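Mannan endo-1,4-beta-mannosidase (Bacillus subtilis, PDB 2WHK) catalyses the random endo-hydrolysis of beta-1,4-mannosidic linkages in mannan, galactomannan and glucomannan, and so takes part in glucomannan degradation. Local coordinates at residues Gly149-Glu154 with Arg206-Leu211; Phe281-Lys286 with Tyr314-Thr319; Asp235-Asp240 with Asp253-Leu258. All blocks are in the same frame, centred on the assembly; numbering follows the deposited sequence. Where two conformers were deposited one is given.

Interaction 1 of 3, residues Gly149-Glu154 with Arg206-Leu211; sequences GLQELE and RGLDHL. With CA (calcium ion), chain E.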
ATOM      1  N   GLY A 149      15.043  -7.512  -0.228  1.00 17.16           N
ATOM      2  CA  GLY A 149      14.510  -6.819  -1.405  1.00 16.73           C
ATOM      3  C   GLY A 149      14.414  -5.312  -1.204  1.00 16.18           C
ATOM      4  O   GLY A 149      14.841  -4.524  -2.059  1.00 16.51           O
ATOM      5  N   LEU A 150      13.849  -4.904  -0.072  1.00 16.07           N
ATOM      6  CA  LEU A 150      13.701  -3.485   0.246  1.00 15.62           C
ATOM      7  C   LEU A 150      15.064  -2.797   0.329  1.00 16.11           C
ATOM      8  O   LEU A 150      15.204  -1.654  -0.100  1.00 16.24           O
ATOM      9  CB  LEU A 150      12.892  -3.289   1.537  1.00 15.54           C
ATOM     10  CG  LEU A 150      11.443  -3.813   1.508  1.00 14.77           C
ATOM     11  CD1 LEU A 150      10.757  -3.711   2.883  1.00 14.79           C
ATOM     12  CD2 LEU A 150      10.624  -3.088   0.434  1.00 14.60           C
ATOM     13  N   GLN A 151      16.068  -3.507   0.848  1.00 16.72           N
ATOM     14  CA  GLN A 151      17.430  -2.982   0.939  1.00 17.30           C
ATOM     15  C   GLN A 151      17.957  -2.532  -0.423  1.00 17.31           C
ATOM     16  O   GLN A 151      18.612  -1.495  -0.517  1.00 17.19           O
ATOM     17  CB  GLN A 151      18.386  -4.021   1.539  1.00 17.90           C
ATOM     18  CG  GLN A 151      19.787  -3.469   1.828  1.00 18.97           C
ATOM     19  CD  GLN A 151      19.754  -2.340   2.837  1.00 20.17           C
ATOM     20  OE1 GLN A 151      19.479  -2.554   4.016  1.00 22.15           O
ATOM     21  NE2 GLN A 151      20.024  -1.122   2.374  1.00 20.90           N
ATOM     22  N   GLU A 152      17.671  -3.310  -1.468  1.00 17.19           N
ATOM     23  CA  GLU A 152      18.063  -2.953  -2.835  1.00 17.33           C
ATOM     24  C   GLU A 152      17.600  -1.540  -3.196  1.00 17.18           C
ATOM     25  O   GLU A 152      18.362  -0.739  -3.750  1.00 17.95           O
ATOM     26  CB  GLU A 152      17.477  -3.940  -3.852  1.00 17.52           C
ATOM     27  CG  GLU A 152      18.442  -5.045  -4.335  0.50 18.91           C
ATOM     28  CD  GLU A 152      17.705  -6.316  -4.783  0.50 18.97           C
ATOM     29  OE1 GLU A 152      16.749  -6.185  -5.573  0.50 21.95           O
ATOM     30  OE2 GLU A 152      18.067  -7.441  -4.352  0.50 21.52           O
ATOM     31  N   LEU A 153      16.354  -1.238  -2.849  1.00 16.93           N
ATOM     32  CA  LEU A 153      15.752   0.064  -3.139  1.00 16.66           C
ATOM     33  C   LEU A 153      16.348   1.150  -2.235  0.50 16.21           C
ATOM     34  O   LEU A 153      16.612   2.249  -2.695  0.50 15.02           O
ATOM     35  CB  LEU A 153      14.218  -0.004  -2.996  1.00 16.85           C
ATOM     36  CG  LEU A 153      13.513  -1.164  -3.722  1.00 18.48           C
ATOM     37  CD1 LEU A 153      12.032  -1.270  -3.337  1.00 20.07           C
ATOM     38  CD2 LEU A 153      13.676  -1.049  -5.216  1.00 20.52           C
ATOM     39  N   GLU A 154      16.590   0.830  -0.963  1.00 17.12           N
ATOM     40  CA  GLU A 154      17.198   1.793  -0.028  1.00 18.07           C
ATOM     41  C   GLU A 154      18.587   2.234  -0.477  1.00 19.67           C
ATOM     42  O   GLU A 154      18.969   3.399  -0.288  1.00 20.19           O
ATOM     43  CB  GLU A 154      17.299   1.247   1.403  1.00 18.25           C
ATOM     44  CG  GLU A 154      17.449   2.370   2.449  1.00 19.30           C
ATOM     45  CD  GLU A 154      18.194   1.982   3.716  1.00 19.60           C
ATOM     46  OE1 GLU A 154      19.007   1.035   3.707  1.00 21.45           O
ATOM     47  OE2 GLU A 154      17.988   2.653   4.749  1.00 20.45           O
ATOM     48  N   ARG A 206      16.816  -4.170  10.569  1.00 18.44           N
ATOM     49  CA  ARG A 206      17.342  -4.051   9.213  1.00 18.14           C
ATOM     50  C   ARG A 206      17.655  -2.615   8.762  1.00 17.73           C
ATOM     51  O   ARG A 206      18.166  -2.424   7.656  1.00 18.37           O
ATOM     52  CB  ARG A 206      16.385  -4.740   8.233  1.00 18.15           C
ATOM     53  CG  ARG A 206      16.165  -6.229   8.553  1.00 18.73           C
ATOM     54  CD  ARG A 206      17.454  -7.067   8.425  1.00 20.09           C
ATOM     55  NE  ARG A 206      18.030  -6.976   7.086  1.00 21.05           N
ATOM     56  CZ  ARG A 206      17.775  -7.808   6.080  1.00 22.26           C
ATOM     57  NH1 ARG A 206      16.962  -8.854   6.242  1.00 21.84           N
ATOM     58  NH2 ARG A 206      18.351  -7.597   4.901  1.00 23.10           N
ATOM     59  N   GLY A 207      17.370  -1.625   9.608  1.00 17.33           N
ATOM     60  CA  GLY A 207      17.808  -0.237   9.368  1.00 17.19           C
ATOM     61  C   GLY A 207      17.271   0.400   8.092  1.00 16.89           C
ATOM     62  O   GLY A 207      17.934   1.233   7.474  1.00 17.09           O
ATOM     63  N   LEU A 208      16.062   0.014   7.695  1.00 16.53           N
ATOM     64  CA  LEU A 208      15.487   0.486   6.433  1.00 15.96           C
ATOM     65  C   LEU A 208      14.818   1.856   6.620  1.00 16.12           C
ATOM     66  O   LEU A 208      13.774   1.969   7.263  1.00 15.85           O
ATOM     67  CB  LEU A 208      14.512  -0.558   5.873  1.00 15.63           C
ATOM     68  CG  LEU A 208      15.169  -1.899   5.511  1.00 15.79           C
ATOM     69  CD1 LEU A 208      14.108  -2.951   5.204  1.00 16.41           C
ATOM     70  CD2 LEU A 208      16.149  -1.770   4.357  1.00 16.92           C
ATOM     71  N   ASP A 209      15.447   2.899   6.069  1.00 16.23           N
ATOM     72  CA  ASP A 209      15.034   4.287   6.311  1.00 16.11           C
ATOM     73  C   ASP A 209      14.319   4.962   5.133  1.00 15.80           C
ATOM     74  O   ASP A 209      14.170   6.189   5.092  1.00 16.03           O
ATOM     75  CB  ASP A 209      16.260   5.103   6.734  1.00 16.56           C
ATOM     76  CG  ASP A 209      16.746   4.731   8.123  1.00 17.51           C
ATOM     77  OD1 ASP A 209      15.895   4.419   8.983  1.00 18.57           O
ATOM     78  OD2 ASP A 209      17.980   4.764   8.359  1.00 18.99           O
ATOM     79  N   HIS A 210      13.824   4.150   4.208  1.00 15.17           N
ATOM     80  CA  HIS A 210      13.210   4.654   2.983  1.00 14.59           C
ATOM     81  C   HIS A 210      11.733   4.272   2.894  1.00 14.27           C
ATOM     82  O   HIS A 210      11.122   4.411   1.833  1.00 14.16           O
ATOM     83  CB  HIS A 210      13.965   4.122   1.756  1.00 14.49           C
ATOM     84  CG  HIS A 210      13.895   2.634   1.599  1.00 14.17           C
ATOM     85  ND1 HIS A 210      14.018   1.767   2.665  1.00 14.69           N
ATOM     86  CD2 HIS A 210      13.711   1.858   0.505  1.00 13.99           C
ATOM     87  CE1 HIS A 210      13.911   0.523   2.232  1.00 14.70           C
ATOM     88  NE2 HIS A 210      13.728   0.551   0.925  1.00 13.86           N
ATOM     89  N   LEU A 211      11.159   3.817   4.006  1.00 13.70           N
ATOM     90  CA  LEU A 211       9.794   3.300   4.010  1.00 13.37           C
ATOM     91  C   LEU A 211       8.801   4.307   4.574  1.00 12.98           C
ATOM     92  O   LEU A 211       9.011   4.890   5.645  1.00 13.55           O
ATOM     93  CB  LEU A 211       9.709   1.979   4.786  1.00 13.50           C
ATOM     94  CG  LEU A 211      10.717   0.888   4.404  1.00 13.85           C
ATOM     95  CD1 LEU A 211      10.553  -0.340   5.287  1.00 13.91           C
ATOM     96  CD2 LEU A 211      10.603   0.508   2.933  1.00 14.07           C
TER
HETATM   97 CA    CA E1340      19.773   1.458   6.037  1.00 21.93          CA
HETATM   98  O   HOH W   1      19.595  -0.966   5.990  1.00 23.57           O
HETATM   99  O   HOH W   2      19.552  -4.827   5.432  1.00 37.91           O
HETATM  100  O   HOH W   3      19.968   3.536   7.108  1.00 24.31           O
HETATM  101  O   HOH W   4      21.917   1.385   5.072  1.00 34.31           O

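Interaction 2 of 3, residues Phe281-Lys286 with Tyr314-Thr319; sequences FINAIK and YHDSWT. With CA (calcium ion), chain D.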
ATOM      1  N   PHE A 281     -15.132   8.668 -10.402  1.00 18.87           N
ATOM      2  CA  PHE A 281     -14.336   8.486  -9.194  1.00 17.49           C
ATOM      3  C   PHE A 281     -13.546   9.754  -8.850  1.00 17.19           C
ATOM      4  O   PHE A 281     -13.565  10.191  -7.701  1.00 15.91           O
ATOM      5  CB  PHE A 281     -13.412   7.270  -9.334  1.00 17.22           C
ATOM      6  CG  PHE A 281     -12.437   7.100  -8.193  1.00 16.52           C
ATOM      7  CD1 PHE A 281     -12.882   6.886  -6.897  1.00 16.50           C
ATOM      8  CD2 PHE A 281     -11.069   7.132  -8.428  1.00 16.60           C
ATOM      9  CE1 PHE A 281     -11.979   6.728  -5.843  1.00 15.94           C
ATOM     10  CE2 PHE A 281     -10.160   6.973  -7.386  1.00 16.17           C
ATOM     11  CZ  PHE A 281     -10.615   6.774  -6.093  1.00 15.87           C
ATOM     12  N   ILE A 282     -12.873  10.354  -9.838  1.00 17.27           N
ATOM     13  CA  ILE A 282     -12.146  11.597  -9.582  1.00 18.00           C
ATOM     14  C   ILE A 282     -13.132  12.712  -9.204  1.00 18.15           C
ATOM     15  O   ILE A 282     -12.835  13.508  -8.315  1.00 18.34           O
ATOM     16  CB  ILE A 282     -11.215  12.016 -10.761  1.00 18.29           C
ATOM     17  CG1 ILE A 282     -10.316  13.194 -10.359  1.00 18.80           C
ATOM     18  CG2 ILE A 282     -12.017  12.349 -12.016  1.00 19.02           C
ATOM     19  CD1 ILE A 282      -9.392  12.922  -9.185  1.00 18.31           C
ATOM     20  N   ASN A 283     -14.296  12.752  -9.857  1.00 18.76           N
ATOM     21  CA  ASN A 283     -15.359  13.707  -9.501  1.00 19.33           C
ATOM     22  C   ASN A 283     -15.807  13.531  -8.049  1.00 18.50           C
ATOM     23  O   ASN A 283     -16.005  14.503  -7.318  1.00 18.22           O
ATOM     24  CB  ASN A 283     -16.585  13.534 -10.414  1.00 20.36           C
ATOM     25  CG  ASN A 283     -16.320  13.934 -11.861  1.00 23.12           C
ATOM     26  OD1 ASN A 283     -15.283  14.516 -12.185  1.00 26.55           O
ATOM     27  ND2 ASN A 283     -17.269  13.612 -12.743  1.00 27.58           N
ATOM     28  N   ALA A 284     -15.961  12.281  -7.629  1.00 17.76           N
ATOM     29  CA  ALA A 284     -16.372  11.982  -6.257  1.00 16.99           C
ATOM     30  C   ALA A 284     -15.315  12.407  -5.234  1.00 16.79           C
ATOM     31  O   ALA A 284     -15.643  12.873  -4.139  1.00 16.65           O
ATOM     32  CB  ALA A 284     -16.712  10.480  -6.113  1.00 17.39           C
ATOM     33  N   ILE A 285     -14.040  12.271  -5.591  1.00 16.10           N
ATOM     34  CA  ILE A 285     -12.968  12.760  -4.727  1.00 15.80           C
ATOM     35  C   ILE A 285     -13.138  14.260  -4.440  1.00 15.88           C
ATOM     36  O   ILE A 285     -12.996  14.681  -3.302  1.00 15.65           O
ATOM     37  CB  ILE A 285     -11.560  12.454  -5.322  1.00 15.61           C
ATOM     38  CG1 ILE A 285     -11.236  10.975  -5.116  1.00 15.44           C
ATOM     39  CG2 ILE A 285     -10.469  13.321  -4.670  1.00 16.14           C
ATOM     40  CD1 ILE A 285      -9.963  10.494  -5.852  1.00 15.28           C
ATOM     41  N   LYS A 286     -13.450  15.045  -5.467  1.00 16.28           N
ATOM     42  CA  LYS A 286     -13.577  16.515  -5.333  1.00 16.65           C
ATOM     43  C   LYS A 286     -14.710  16.915  -4.394  1.00 16.76           C
ATOM     44  O   LYS A 286     -14.617  17.928  -3.700  1.00 16.95           O
ATOM     45  CB  LYS A 286     -13.807  17.163  -6.700  1.00 17.24           C
ATOM     46  CG  LYS A 286     -12.645  16.971  -7.648  1.00 19.22           C
ATOM     47  CD  LYS A 286     -12.812  17.751  -8.937  1.00 21.52           C
ATOM     48  CE  LYS A 286     -11.764  17.305  -9.936  1.00 22.53           C
ATOM     49  NZ  LYS A 286     -11.881  17.980 -11.254  1.00 23.95           N
ATOM     50  N   TYR A 314      -7.088  10.710 -15.947  1.00 17.40           N
ATOM     51  CA  TYR A 314      -5.679  11.079 -16.039  1.00 17.04           C
ATOM     52  C   TYR A 314      -5.459  12.539 -16.421  1.00 17.66           C
ATOM     53  O   TYR A 314      -4.459  13.135 -16.035  1.00 17.62           O
ATOM     54  CB  TYR A 314      -4.924  10.106 -16.967  1.00 16.89           C
ATOM     55  CG  TYR A 314      -4.415   8.935 -16.168  1.00 16.20           C
ATOM     56  CD1 TYR A 314      -5.255   7.886 -15.823  1.00 16.28           C
ATOM     57  CD2 TYR A 314      -3.116   8.919 -15.687  1.00 15.61           C
ATOM     58  CE1 TYR A 314      -4.799   6.832 -15.048  1.00 15.62           C
ATOM     59  CE2 TYR A 314      -2.652   7.873 -14.917  1.00 15.66           C
ATOM     60  CZ  TYR A 314      -3.492   6.837 -14.599  1.00 15.56           C
ATOM     61  OH  TYR A 314      -3.013   5.810 -13.815  1.00 15.22           O
ATOM     62  N   HIS A 315      -6.401  13.127 -17.152  1.00 18.60           N
ATOM     63  CA  HIS A 315      -6.252  14.518 -17.582  1.00 19.69           C
ATOM     64  C   HIS A 315      -6.974  15.510 -16.674  1.00 19.70           C
ATOM     65  O   HIS A 315      -6.834  16.725 -16.836  1.00 19.80           O
ATOM     66  CB  HIS A 315      -6.684  14.656 -19.040  1.00 20.75           C
ATOM     67  CG  HIS A 315      -5.803  13.897 -19.980  1.00 24.32           C
ATOM     68  ND1 HIS A 315      -4.444  14.108 -20.041  1.00 27.97           N
ATOM     69  CD2 HIS A 315      -6.075  12.927 -20.885  1.00 27.68           C
ATOM     70  CE1 HIS A 315      -3.916  13.304 -20.945  1.00 29.09           C
ATOM     71  NE2 HIS A 315      -4.882  12.571 -21.466  1.00 28.97           N
ATOM     72  N   ASP A 316      -7.713  15.002 -15.690  1.00 19.77           N
ATOM     73  CA  ASP A 316      -8.325  15.874 -14.687  1.00 19.96           C
ATOM     74  C   ASP A 316      -7.268  16.786 -14.059  1.00 19.86           C
ATOM     75  O   ASP A 316      -6.156  16.352 -13.759  1.00 19.49           O
ATOM     76  CB  ASP A 316      -9.018  15.064 -13.594  1.00 19.87           C
ATOM     77  CG  ASP A 316      -9.965  15.907 -12.770  1.00 20.51           C
ATOM     78  OD1 ASP A 316      -9.499  16.650 -11.881  1.00 20.35           O
ATOM     79  OD2 ASP A 316     -11.181  15.825 -13.031  1.00 22.51           O
ATOM     80  N   SER A 317      -7.614  18.054 -13.845  1.00 20.06           N
ATOM     81  CA  SER A 317      -6.657  19.009 -13.285  1.00 19.82           C
ATOM     82  C   SER A 317      -6.117  18.600 -11.905  1.00 18.91           C
ATOM     83  O   SER A 317      -5.022  18.992 -11.522  1.00 19.03           O
ATOM     84  CB  SER A 317      -7.280  20.407 -13.206  1.00 20.37           C
ATOM     85  OG  SER A 317      -8.360  20.417 -12.290  1.00 21.68           O
ATOM     86  N   TRP A 318      -6.873  17.805 -11.156  1.00 17.66           N
ATOM     87  CA  TRP A 318      -6.425  17.356  -9.840  1.00 17.09           C
ATOM     88  C   TRP A 318      -5.377  16.230  -9.902  1.00 16.36           C
ATOM     89  O   TRP A 318      -4.638  16.015  -8.939  1.00 15.97           O
ATOM     90  CB  TRP A 318      -7.614  16.856  -9.016  1.00 16.94           C
ATOM     91  CG  TRP A 318      -8.456  17.941  -8.413  1.00 17.49           C
ATOM     92  CD1 TRP A 318      -8.846  19.108  -8.997  1.00 17.87           C
ATOM     93  CD2 TRP A 318      -9.024  17.935  -7.099  1.00 17.49           C
ATOM     94  NE1 TRP A 318      -9.613  19.840  -8.125  1.00 17.97           N
ATOM     95  CE2 TRP A 318      -9.744  19.141  -6.952  1.00 17.98           C
ATOM     96  CE3 TRP A 318      -8.999  17.027  -6.036  1.00 18.18           C
ATOM     97  CZ2 TRP A 318     -10.427  19.461  -5.780  1.00 18.36           C
ATOM     98  CZ3 TRP A 318      -9.672  17.341  -4.875  1.00 18.08           C
ATOM     99  CH2 TRP A 318     -10.372  18.559  -4.751  1.00 18.72           C
ATOM    100  N   THR A 319      -5.331  15.511 -11.022  1.00 15.79           N
ATOM    101  CA  THR A 319      -4.535  14.289 -11.106  1.00 15.27           C
ATOM    102  C   THR A 319      -3.060  14.577 -11.386  1.00 15.06           C
ATOM    103  O   THR A 319      -2.717  15.243 -12.367  1.00 15.37           O
ATOM    104  CB  THR A 319      -5.118  13.326 -12.143  1.00 15.26           C
ATOM    105  OG1 THR A 319      -6.514  13.149 -11.871  1.00 15.13           O
ATOM    106  CG2 THR A 319      -4.419  11.970 -12.075  1.00 15.03           C
TER
HETATM  107 CA    CA D1339      -1.638  16.631 -13.961  1.00 17.79          CA
HETATM  108  O   HOH W   5     -13.130  15.235 -14.379  1.00 32.47           O
HETATM  109  O   HOH W   6      -3.791  15.900 -15.161  1.00 18.59           O
HETATM  110  O   HOH W   7      -3.217  18.437 -13.666  1.00 22.99           O
HETATM  111  O   HOH W   8      -0.963  15.307 -15.980  1.00 16.51           O
HETATM  112  O   HOH W   9      -1.607  18.136 -16.037  1.00 25.97           O

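Interaction 3 of 3, residues Asp235-Asp240 with Asp253-Leu258; sequences DIVGLD and DQLTAL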
ATOM      1  N   ASP A 235       2.256   6.318   8.616  1.00 14.81           N
ATOM      2  CA  ASP A 235       2.418   7.572   7.887  1.00 14.69           C
ATOM      3  C   ASP A 235       1.174   7.981   7.120  1.00 14.40           C
ATOM      4  O   ASP A 235       0.796   9.152   7.115  1.00 15.14           O
ATOM      5  CB  ASP A 235       3.609   7.475   6.927  1.00 14.30           C
ATOM      6  CG  ASP A 235       4.923   7.357   7.657  1.00 14.52           C
ATOM      7  OD1 ASP A 235       5.228   8.274   8.451  1.00 15.44           O
ATOM      8  OD2 ASP A 235       5.650   6.360   7.456  1.00 14.05           O
ATOM      9  N   ILE A 236       0.556   7.012   6.446  1.00 14.08           N
ATOM     10  CA  ILE A 236      -0.609   7.252   5.608  1.00 13.67           C
ATOM     11  C   ILE A 236      -1.675   6.232   5.969  1.00 13.57           C
ATOM     12  O   ILE A 236      -1.372   5.065   6.147  1.00 13.38           O
ATOM     13  CB  ILE A 236      -0.260   7.116   4.088  1.00 13.10           C
ATOM     14  CG1 ILE A 236       0.766   8.186   3.671  1.00 12.73           C
ATOM     15  CG2 ILE A 236      -1.516   7.220   3.244  1.00 13.64           C
ATOM     16  CD1 ILE A 236       1.371   7.980   2.274  1.00 12.87           C
ATOM     17  N   VAL A 237      -2.912   6.694   6.092  1.00 14.27           N
ATOM     18  CA  VAL A 237      -4.063   5.815   6.261  1.00 14.25           C
ATOM     19  C   VAL A 237      -4.859   5.796   4.970  1.00 14.18           C
ATOM     20  O   VAL A 237      -4.824   6.743   4.190  1.00 14.15           O
ATOM     21  CB  VAL A 237      -4.962   6.262   7.435  1.00 14.48           C
ATOM     22  CG1 VAL A 237      -4.189   6.198   8.742  1.00 15.09           C
ATOM     23  CG2 VAL A 237      -5.548   7.645   7.213  1.00 14.75           C
ATOM     24  N   GLY A 238      -5.584   4.714   4.724  1.00 14.30           N
ATOM     25  CA  GLY A 238      -6.366   4.657   3.508  1.00 14.40           C
ATOM     26  C   GLY A 238      -7.324   3.503   3.427  1.00 14.72           C
ATOM     27  O   GLY A 238      -7.298   2.611   4.264  1.00 15.25           O
ATOM     28  N   LEU A 239      -8.166   3.533   2.400  1.00 14.90           N
ATOM     29  CA  LEU A 239      -9.185   2.519   2.193  1.00 15.46           C
ATOM     30  C   LEU A 239      -8.898   1.702   0.945  1.00 15.18           C
ATOM     31  O   LEU A 239      -8.648   2.266  -0.118  1.00 15.03           O
ATOM     32  CB  LEU A 239     -10.552   3.175   2.033  1.00 15.92           C
ATOM     33  CG  LEU A 239     -11.113   3.906   3.253  1.00 17.07           C
ATOM     34  CD1 LEU A 239     -12.293   4.792   2.849  1.00 18.42           C
ATOM     35  CD2 LEU A 239     -11.512   2.910   4.340  1.00 17.96           C
ATOM     36  N   ASP A 240      -8.950   0.378   1.085  1.00 15.07           N
ATOM     37  CA  ASP A 240      -9.072  -0.520  -0.058  1.00 15.09           C
ATOM     38  C   ASP A 240     -10.554  -0.548  -0.419  1.00 15.54           C
ATOM     39  O   ASP A 240     -11.380  -1.103   0.320  1.00 15.82           O
ATOM     40  CB  ASP A 240      -8.557  -1.924   0.259  1.00 14.86           C
ATOM     41  CG  ASP A 240      -7.048  -1.996   0.356  1.00 14.60           C
ATOM     42  OD1 ASP A 240      -6.391  -0.932   0.443  1.00 14.24           O
ATOM     43  OD2 ASP A 240      -6.507  -3.130   0.344  1.00 14.58           O
ATOM     44  N   ASP A 253     -14.508   9.767   6.701  1.00 26.06           N
ATOM     45  CA  ASP A 253     -14.539  10.575   7.920  1.00 27.07           C
ATOM     46  C   ASP A 253     -13.777   9.907   9.072  1.00 26.91           C
ATOM     47  O   ASP A 253     -13.012  10.572   9.767  1.00 27.25           O
ATOM     48  CB  ASP A 253     -15.985  10.908   8.328  1.00 27.64           C
ATOM     49  CG  ASP A 253     -16.599  12.039   7.491  1.00 29.67           C
ATOM     50  OD1 ASP A 253     -15.901  12.635   6.642  1.00 31.48           O
ATOM     51  OD2 ASP A 253     -17.797  12.343   7.693  1.00 31.89           O
ATOM     52  N   GLN A 254     -13.968   8.602   9.264  1.00 27.03           N
ATOM     53  CA  GLN A 254     -13.285   7.858  10.337  1.00 27.37           C
ATOM     54  C   GLN A 254     -11.770   7.883  10.206  1.00 26.94           C
ATOM     55  O   GLN A 254     -11.051   8.098  11.187  1.00 27.09           O
ATOM     56  CB  GLN A 254     -13.697   6.388  10.331  1.00 27.89           C
ATOM     57  CG  GLN A 254     -15.108   6.103  10.761  1.00 29.75           C
ATOM     58  CD  GLN A 254     -15.380   4.624  10.732  1.00 32.38           C
ATOM     59  OE1 GLN A 254     -15.020   3.900  11.660  1.00 35.49           O
ATOM     60  NE2 GLN A 254     -15.995   4.157   9.654  1.00 33.08           N
ATOM     61  N   LEU A 255     -11.286   7.628   8.991  1.00 26.40           N
ATOM     62  CA  LEU A 255      -9.845   7.591   8.743  1.00 25.82           C
ATOM     63  C   LEU A 255      -9.213   8.982   8.732  1.00 25.19           C
ATOM     64  O   LEU A 255      -8.136   9.163   9.301  1.00 24.81           O
ATOM     65  CB  LEU A 255      -9.523   6.816   7.454  1.00 26.02           C
ATOM     66  CG  LEU A 255      -8.969   5.400   7.665  1.00 26.48           C
ATOM     67  CD1 LEU A 255      -9.754   4.611   8.686  1.00 27.84           C
ATOM     68  CD2 LEU A 255      -8.905   4.646   6.340  1.00 26.09           C
ATOM     69  N   THR A 256      -9.866   9.965   8.110  1.00 24.93           N
ATOM     70  CA  THR A 256      -9.334  11.337   8.136  1.00 24.87           C
ATOM     71  C   THR A 256      -9.335  11.881   9.561  1.00 25.26           C
ATOM     72  O   THR A 256      -8.499  12.713   9.906  1.00 25.36           O
ATOM     73  CB  THR A 256     -10.078  12.317   7.199  1.00 24.86           C
ATOM     74  OG1 THR A 256     -11.483  12.307   7.481  1.00 25.45           O
ATOM     75  CG2 THR A 256      -9.838  11.954   5.731  1.00 24.71           C
ATOM     76  N   ALA A 257     -10.258  11.378  10.383  1.00 25.87           N
ATOM     77  CA  ALA A 257     -10.324  11.720  11.812  1.00 26.17           C
ATOM     78  C   ALA A 257      -9.076  11.312  12.599  1.00 26.07           C
ATOM     79  O   ALA A 257      -8.855  11.806  13.714  1.00 26.70           O
ATOM     80  CB  ALA A 257     -11.582  11.097  12.454  1.00 26.23           C
ATOM     81  N   LEU A 258      -8.269  10.408  12.041  1.00 25.51           N
ATOM     82  CA  LEU A 258      -6.983  10.048  12.642  1.00 24.60           C
ATOM     83  C   LEU A 258      -5.896  11.099  12.373  1.00 24.41           C
ATOM     84  O   LEU A 258      -4.785  10.963  12.868  1.00 24.14           O
ATOM     85  CB  LEU A 258      -6.515   8.678  12.144  1.00 24.35           C
ATOM     86  CG  LEU A 258      -7.474   7.507  12.369  1.00 23.91           C
ATOM     87  CD1 LEU A 258      -7.008   6.246  11.637  1.00 23.40           C
ATOM     88  CD2 LEU A 258      -7.639   7.230  13.862  1.00 24.16           C
TER

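Interaction 1 of 3, residues Gly149-Glu154 with Arg206-Leu211
With CG of Glu154 anti to the backbone N (chi1 -160°) and the chain extended beyond it, the glutamate runs across the His210 ring to a calcium ion; His210 meets it with CG between its backbone N and carbonyl carbon (chi1 64°). CB of Glu154 lies 3.5 Å from the centroid of the His210 ring, almost on its normal, a CH-pi contact, while Leu211 CD2 lies toward the rim of the opposite face. NE2 of His210 gives a weak, bent hydrogen bond to Leu150 O. Beyond the ring the Glu154 carboxylate is bidentate: OE1 and OE2 each stand 2.5 Å from the calcium, Gly207 O joins them at 2.3 Å, and three waters complete the six-donor shell. The site ties the C-terminal end of helix 134-154 to the loop from helix 185-205 into strand 211-215 of this GH26 TIM barrel. Two N-H donors also hold the carboxylate: Asp209 N reaches OE2 of Glu154 at 2.9 Å from above the carboxylate plane, and Gln151 NE2 uses the anti lone pair of Glu154 OE1. Gln151 OE1 accepts from a calcium-bound water that also donates to Arg206 O. Leu208 CD1 packs against Leu150 CB, 3.9 Å away and crosswise.

Interaction 2 of 3, residues Phe281-Lys286 with Tyr314-Thr319
Lys286 lies along one face of the Trp318 indole, its CG over the centre of the ring system and its CE 3.6 Å from the centroid of the five-membered ring, 13° off the normal. Every torsion beyond CG is near 180°, and this straight chain carries NZ past the indole to the carboxylate of Asp316. There NZ of Lys286 forms a salt bridge, 2.8 Å to OD1 of Asp316 on its syn lone pair, with a weak second bond to OD2. The ammonium also makes an off-centre cation-pi contact with the five-membered ring. With CG anti to the backbone N (chi1 -164°), the carboxylate of Asp316, in the loop after helix 310-315, faces helix 278-288. OD1 of Asp316 is gripped twice, since its anti lone pair receives Trp318 N at 3.0 Å in a nearly straight bond (168°). Next to the salt bridge, Ile282 CG1 sits 3.6 Å from Asp316 CG, and Ile282 CD1 approaches Thr319 OG1, whose hydroxyl is bonded to Leu313 O. Ile285 CG2 touches Trp318 CZ3 at 4.1 Å. Arg31 makes a further cation-pi contact with the indole. Asp316 OD1 with Trp318 N is an Asx turn, set on a type I beta turn from Asp316 to Thr319, and the turn delivers Thr319 O to a calcium site completed by Asn30, Glu324 and waters.

Interaction 3 of 3, residues Asp235-Asp240 with Asp253-Leu258
Val237 is the first residue of strand 236-243 to meet the helical segment, and both of its methyls are used. CG2, placed between the backbone N and the carbonyl carbon by a chi1 of -62°, lies 3.7 Å from Leu255 O and 4.1 Å from Leu255 CB. The two side chains run antiparallel, side by side, so that Leu255 CG also comes alongside Val237 CB. The other methyl, CG1, touches CD1 of Leu258 at 4.0 Å. One residue on, Gly238 offers only backbone: the methyl CD2 of Leu255 rests 3.3 Å from Gly238 O, a close carbon-to-oxygen approach. Leu255 reaches this point with a chi1 of -104°, away from the staggered positions, which suggests some strain in fitting the side chain against the strand. Leu239 follows with its CB bond directed past the helix, yet its branched end turns back, bringing CD2 to within 3.7 Å of Leu255 CD2. Leu255 therefore spans three successive strand residues, and the contact is made by aliphatic carbons and the two backbone oxygens Leu255 O and Gly238 O. Phe262 and Phe264 of the next strand also pack on Leu239, whose side chain is about 8 Å from that of Glu266, the probable nucleophile. Helix 252-256 lying on strand 236-243 and leading to parallel strand 262-269 is a beta-alpha-beta unit of the TIM barrel.

The three contacts lie at three places around a TIM barrel. Along the chain they come in series: interaction 1, then 3, then 2. Interactions 1 and 2 lie on opposite sides of the chain's centre, their centres 32 Å apart; both segments of interaction 1 bind its calcium, whereas interaction 2 gives its own calcium Thr319 alone. Interaction 3 is centred 25 Å from interaction 1, which it touches where Leu211 O packs near Asp235 OD2, and 19 Å from interaction 2. Strand 211-215, entered from interaction 1, pairs with strand 236-243, whose other neighbour, strand 262-269, precedes helix 278-288. Two contacts thus hold metal-binding residues, and the third is apolar helix-on-strand packing within a beta-alpha-beta unit.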